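Local coordinates for protein 5-oxopent-3-ene-1,2,5-tricarboxylate decarboxylase (Exiguobacterium antarcticum B7, PDB 6IYM) that belongs to the fumarylacetoacetate hydrolase family and binds a magnesium ion in the mainly beta fold typical of that family, at residues P69-C74 with K99-I104; D116-L121 with A158-K163. All coordinates share one frame; numbering follows the deposited sequence.

In the fold
Interaction 1 (69-74 with 99-104) closes before interaction 2 (116-121 with 158-163) opens, so the two follow one another in series along the chain. Their centres are about 19 Å apart and their nearest atoms about 7 Å, without touching. Both belong to the same mixed, curled sheet: interaction 1 pairs strand 72-75 with the end of strand 96-99, and interaction 2 lies where strand 121-131 begins and strand 147-158 runs into helix 159-164. Each also has residues next to the magnesium site of Glu124, Glu126 and Asp155, Lys99 bridging to Asp155 and Arg159 to Glu124. Both contacts reach the second subunit, interaction 1 about 11 Å from the centre of the chain and interaction 2 about 21 Å.

Interaction 1 of 2, residues P69-C74 with K99-I104; sequences PRNVIC and KAPSSI
Val72 and Lys99 form an antiparallel hydrogen-bonded pair: Val72 N donates to Lys99 O at 3.1 Å and Lys99 N to Val72 O at 3.0 Å, both donors lying in the carbonyl planes. Beside this pair, Asn71 CB rests against Lys99 O (3.3 Å), and its side chain meets the Pro101 ring at CD, with OD1 3.3 Å from Pro101 CD. The amide is gripped elsewhere, ND2 by Thr98 OG1 and OD1 by the backbone N of Asn71 of the second subunit, so this edge of the contact lies at the dimer interface. Val72 has CG2 beside its own backbone N and anti to the carbonyl carbon, which brings this methyl to Ile104 CD1 at 4.1 Å. The pairing joins strand 72-75 to strand 96-99 in the large mixed sheet of the fumarylacetoacetate hydrolase fold, and the chain then leaves through a 3-10 turn at 101-103. There Ala100 O accepts from both Ser103 N and Ser103 OG, the hydroxyl at 2.8 Å coming nearly along the C=O axis. On the metal side, Cys74 SG packs against the aliphatic part of Lys99, nearest CD at 3.7 Å. Beyond CD the lysine bends (chi3 87°, chi4 72°), and its buried ammonium is held by the carbonyls of Lys172 and Phe177 and by the magnesium ligand Asp155.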
loop_
_atom_site.group_PDB
_atom_site.type_symbol
_atom_site.label_atom_id
_atom_site.label_comp_id
_atom_site.label_asym_id
_atom_site.label_seq_id
_atom_site.Cartn_x
_atom_site.Cartn_y
_atom_site.Cartn_z
ATOM N N PRO A 69 -3.590 -8.010 1.234
ATOM C CA PRO A 69 -3.058 -7.644 2.548
ATOM C C PRO A 69 -2.257 -6.331 2.506
ATOM O O PRO A 69 -2.021 -5.750 3.545
ATOM C CB PRO A 69 -2.169 -8.856 2.876
ATOM C CG PRO A 69 -1.689 -9.331 1.515
ATOM C CD PRO A 69 -2.934 -9.197 0.658
ATOM N N ARG A 70 -1.849 -5.885 1.313
ATOM C CA ARG A 70 -1.178 -4.578 1.146
ATOM C C ARG A 70 -1.587 -3.950 -0.193
ATOM O O ARG A 70 -2.310 -4.616 -0.958
ATOM C CB ARG A 70 0.323 -4.775 1.403
ATOM C CG ARG A 70 1.131 -5.348 0.257
ATOM C CD ARG A 70 2.474 -5.773 0.833
ATOM N NE ARG A 70 3.450 -6.166 -0.176
ATOM C CZ ARG A 70 4.764 -5.938 -0.113
ATOM N NH1 ARG A 70 5.296 -5.282 0.906
ATOM N NH2 ARG A 70 5.540 -6.359 -1.093
ATOM N N ASN A 71 -1.171 -2.705 -0.470
ATOM C CA ASN A 71 -1.671 -1.998 -1.671
ATOM C C ASN A 71 -1.339 -2.852 -2.893
ATOM O O ASN A 71 -0.282 -3.512 -2.911
ATOM C CB ASN A 71 -1.085 -0.614 -1.883
ATOM C CG ASN A 71 -1.426 0.381 -0.797
ATOM O OD1 ASN A 71 -1.872 0.015 0.277
ATOM N ND2 ASN A 71 -1.158 1.645 -1.062
ATOM N N VAL A 72 -2.250 -2.853 -3.859
ATOM C CA VAL A 72 -2.040 -3.434 -5.215
ATOM C C VAL A 72 -0.888 -2.656 -5.884
ATOM O O VAL A 72 -0.931 -1.405 -5.935
ATOM C CB VAL A 72 -3.340 -3.360 -6.037
ATOM C CG1 VAL A 72 -3.124 -3.870 -7.450
ATOM C CG2 VAL A 72 -4.460 -4.127 -5.358
ATOM N N ILE A 73 0.148 -3.366 -6.310
ATOM C CA ILE A 73 1.324 -2.746 -6.988
ATOM C C ILE A 73 1.005 -2.650 -8.470
ATOM O O ILE A 73 0.633 -3.696 -9.021
ATOM C CB ILE A 73 2.614 -3.542 -6.737
ATOM C CG1 ILE A 73 2.901 -3.675 -5.236
ATOM C CG2 ILE A 73 3.768 -2.912 -7.499
ATOM C CD1 ILE A 73 3.964 -4.713 -4.873
ATOM N N CYS A 74 1.160 -1.451 -9.058
ATOM C CA CYS A 74 0.719 -1.116 -10.430
ATOM C C CYS A 74 1.881 -0.604 -11.284
ATOM O O CYS A 74 2.637 0.270 -10.828
ATOM C CB CYS A 74 -0.358 -0.040 -10.394
ATOM S SG CYS A 74 -1.890 -0.579 -9.579
ATOM N N LYS A 99 -2.471 1.139 -5.333
ATOM C CA LYS A 99 -3.907 1.401 -5.083
ATOM C C LYS A 99 -4.242 0.875 -3.691
ATOM O O LYS A 99 -3.949 -0.293 -3.461
ATOM C CB LYS A 99 -4.763 0.677 -6.118
ATOM C CG LYS A 99 -4.656 1.252 -7.524
ATOM C CD LYS A 99 -5.272 0.340 -8.538
ATOM C CE LYS A 99 -6.761 0.586 -8.709
ATOM N NZ LYS A 99 -7.016 1.872 -9.416
ATOM N N ALA A 100 -4.787 1.722 -2.810
ATOM C CA ALA A 100 -5.243 1.332 -1.455
ATOM C C ALA A 100 -6.189 0.150 -1.595
ATOM O O ALA A 100 -6.974 0.124 -2.544
ATOM C CB ALA A 100 -5.910 2.473 -0.747
ATOM N N PRO A 101 -6.083 -0.867 -0.700
ATOM C CA PRO A 101 -7.004 -2.004 -0.669
ATOM C C PRO A 101 -8.473 -1.603 -0.426
ATOM O O PRO A 101 -9.335 -2.263 -0.884
ATOM C CB PRO A 101 -6.532 -2.823 0.540
ATOM C CG PRO A 101 -5.102 -2.442 0.737
ATOM C CD PRO A 101 -5.034 -0.986 0.323
ATOM N N SER A 102 -8.700 -0.490 0.263
ATOM C CA SER A 102 -10.037 0.112 0.459
ATOM C C SER A 102 -10.721 0.359 -0.910
ATOM O O SER A 102 -11.928 0.531 -0.898
ATOM C CB SER A 102 -9.911 1.377 1.257
ATOM O OG SER A 102 -9.085 2.333 0.575
ATOM N N SER A 103 -9.992 0.400 -2.044
ATOM C CA SER A 103 -10.573 0.700 -3.395
ATOM C C SER A 103 -11.111 -0.553 -4.086
ATOM O O SER A 103 -11.872 -0.392 -5.073
ATOM C CB SER A 103 -9.617 1.434 -4.290
ATOM O OG SER A 103 -8.575 0.587 -4.753
ATOM N N ILE A 104 -10.803 -1.740 -3.568
ATOM C CA ILE A 104 -11.189 -3.055 -4.163
ATOM C C ILE A 104 -12.706 -3.232 -4.113
ATOM O O ILE A 104 -13.290 -2.960 -3.090
ATOM C CB ILE A 104 -10.506 -4.204 -3.419
ATOM C CG1 ILE A 104 -8.982 -4.193 -3.610
ATOM C CG2 ILE A 104 -11.146 -5.527 -3.805
ATOM C CD1 ILE A 104 -8.528 -4.480 -5.009
#

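Interaction 2 of 2, residues D116-L121 with A158-K163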
loop_
_atom_site.group_PDB
_atom_site.type_symbol
_atom_site.label_atom_id
_atom_site.label_comp_id
_atom_site.label_asym_id
_atom_site.label_seq_id
_atom_site.Cartn_x
_atom_site.Cartn_y
_atom_site.Cartn_z
ATOM N N ASP A 116 -18.344 14.787 -7.409
ATOM C CA ASP A 116 -17.717 15.930 -6.673
ATOM C C ASP A 116 -16.187 15.936 -6.832
ATOM O O ASP A 116 -15.588 17.039 -6.811
ATOM C CB ASP A 116 -18.070 15.941 -5.181
ATOM C CG ASP A 116 -17.971 14.595 -4.473
ATOM O OD1 ASP A 116 -17.568 13.596 -5.129
ATOM O OD2 ASP A 116 -18.301 14.552 -3.264
ATOM N N LEU A 117 -15.533 14.776 -6.972
ATOM C CA LEU A 117 -14.039 14.740 -6.936
ATOM C C LEU A 117 -13.451 14.659 -8.339
ATOM O O LEU A 117 -12.305 15.122 -8.479
ATOM C CB LEU A 117 -13.566 13.572 -6.061
ATOM C CG LEU A 117 -14.230 13.486 -4.685
ATOM C CD1 LEU A 117 -13.563 12.441 -3.800
ATOM C CD2 LEU A 117 -14.208 14.837 -3.980
ATOM N N THR A 118 -14.175 14.074 -9.311
ATOM C CA THR A 118 -13.659 13.773 -10.675
ATOM C C THR A 118 -14.680 14.142 -11.758
ATOM O O THR A 118 -15.879 13.832 -11.558
ATOM C CB THR A 118 -13.409 12.276 -10.939
ATOM O OG1 THR A 118 -13.217 11.526 -9.744
ATOM C CG2 THR A 118 -12.220 12.087 -11.848
ATOM N N GLN A 119 -14.210 14.713 -12.872
ATOM C CA GLN A 119 -14.969 14.740 -14.156
ATOM C C GLN A 119 -14.122 14.112 -15.269
ATOM O O GLN A 119 -14.476 14.306 -16.425
ATOM C CB GLN A 119 -15.407 16.165 -14.523
ATOM C CG GLN A 119 -16.328 16.816 -13.497
ATOM C CD GLN A 119 -17.678 16.156 -13.387
ATOM O OE1 GLN A 119 -18.163 15.856 -12.292
ATOM N NE2 GLN A 119 -18.307 15.937 -14.527
ATOM N N GLN A 120 -13.037 13.398 -14.931
ATOM C CA GLN A 120 -12.217 12.629 -15.903
ATOM C C GLN A 120 -12.001 11.199 -15.392
ATOM O O GLN A 120 -10.864 10.741 -15.362
ATOM C CB GLN A 120 -10.927 13.383 -16.185
ATOM C CG GLN A 120 -11.156 14.795 -16.737
ATOM C CD GLN A 120 -9.872 15.363 -17.276
ATOM O OE1 GLN A 120 -8.788 15.116 -16.746
ATOM N NE2 GLN A 120 -9.970 16.072 -18.383
ATOM N N LEU A 121 -13.070 10.519 -15.001
ATOM C CA LEU A 121 -13.015 9.103 -14.575
ATOM C C LEU A 121 -12.739 8.204 -15.791
ATOM O O LEU A 121 -13.422 8.389 -16.839
ATOM C CB LEU A 121 -14.338 8.732 -13.938
ATOM C CG LEU A 121 -14.354 7.333 -13.337
ATOM C CD1 LEU A 121 -13.313 7.228 -12.234
ATOM C CD2 LEU A 121 -15.737 7.018 -12.818
ATOM N N ALA A 158 -8.923 8.608 -11.852
ATOM C CA ALA A 158 -9.368 10.006 -12.000
ATOM C C ALA A 158 -8.219 10.769 -12.648
ATOM O O ALA A 158 -7.281 11.138 -11.942
ATOM C CB ALA A 158 -9.724 10.586 -10.645
ATOM N N ARG A 159 -8.286 10.991 -13.952
ATOM C CA ARG A 159 -7.185 11.614 -14.738
ATOM C C ARG A 159 -6.857 13.023 -14.202
ATOM O O ARG A 159 -5.663 13.418 -14.282
ATOM C CB ARG A 159 -7.557 11.637 -16.221
ATOM C CG ARG A 159 -7.800 10.259 -16.817
ATOM C CD ARG A 159 -6.540 9.426 -16.811
ATOM N NE ARG A 159 -6.743 8.106 -17.393
ATOM C CZ ARG A 159 -5.848 7.111 -17.374
ATOM N NH1 ARG A 159 -4.670 7.279 -16.795
ATOM N NH2 ARG A 159 -6.134 5.947 -17.939
ATOM N N ASP A 160 -7.831 13.735 -13.635
ATOM C CA ASP A 160 -7.644 15.122 -13.128
ATOM C C ASP A 160 -6.958 15.054 -11.744
ATOM O O ASP A 160 -6.049 15.867 -11.493
ATOM C CB ASP A 160 -8.958 15.928 -13.196
ATOM C CG ASP A 160 -10.184 15.190 -12.693
ATOM O OD1 ASP A 160 -10.031 14.036 -12.192
ATOM O OD2 ASP A 160 -11.277 15.778 -12.744
ATOM N N LEU A 161 -7.299 14.076 -10.907
ATOM C CA LEU A 161 -6.675 13.890 -9.569
ATOM C C LEU A 161 -5.211 13.448 -9.743
ATOM O O LEU A 161 -4.345 13.812 -8.879
ATOM C CB LEU A 161 -7.499 12.875 -8.770
ATOM C CG LEU A 161 -8.744 13.424 -8.087
ATOM C CD1 LEU A 161 -9.577 14.246 -9.036
ATOM C CD2 LEU A 161 -9.571 12.302 -7.499
ATOM N N GLN A 162 -4.914 12.728 -10.832
ATOM C CA GLN A 162 -3.535 12.289 -11.172
ATOM C C GLN A 162 -2.610 13.507 -11.263
ATOM O O GLN A 162 -1.485 13.439 -10.764
ATOM C CB GLN A 162 -3.486 11.543 -12.503
ATOM C CG GLN A 162 -3.458 10.034 -12.394
ATOM C CD GLN A 162 -3.268 9.423 -13.768
ATOM O OE1 GLN A 162 -4.065 9.623 -14.679
ATOM N NE2 GLN A 162 -2.174 8.704 -13.947
ATOM N N LYS A 163 -3.057 14.568 -11.920
ATOM C CA LYS A 163 -2.243 15.782 -12.124
ATOM C C LYS A 163 -2.336 16.657 -10.867
ATOM O O LYS A 163 -1.309 17.251 -10.494
ATOM C CB LYS A 163 -2.687 16.464 -13.421
ATOM C CG LYS A 163 -2.324 15.682 -14.683
ATOM C CD LYS A 163 -2.467 16.458 -15.978
ATOM C CE LYS A 163 -1.597 17.698 -16.022
ATOM N NZ LYS A 163 -1.583 18.314 -17.370
#
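Asp160 has CG between its backbone N and carbonyl carbon (chi1 45°), and Gln120 has CG anti to its carbonyl carbon (chi1 -58°), so that carboxylate and glutamine stem meet across the contact. Asp160 OD2 takes the backbone N-H of Gln119 on its syn side, 3.1 Å away and almost straight at 172°. The other oxygen, OD1, turns back toward the following residue for a weak bond from Leu161 N. Gln120 crosses Asp160 obliquely: its CB lies 4.0 Å from Asp160 CG, while OE1 comes to 3.6 Å from Asp160 CB. Its backbone is bound too, Gln120 O accepting from Arg159 N at 2.9 Å with the donor above the carbonyl plane. The stem of Arg159 continues past this oxygen, CG at 3.4 Å from Gln120 O. Earlier in the loop, Leu117 CB and Leu161 CD2 make a looser apolar contact at 4.4 Å. The guanidinium of Arg159 reaches past residues 116-121, where NH1 donates to Gln162 OE1 at 3.2 Å, NE bridges to Asp122 and NH2 to the magnesium ligand Glu124. The loop thus meets the start of the segment 158-163 just where strands 121-131 and 147-158 pair, Leu121 facing Ala158 as an antiparallel non-hydrogen-bonded pair, with Arg159 as a second-shell residue of the acidic magnesium site of the fumarylacetoacetate hydrolase fold.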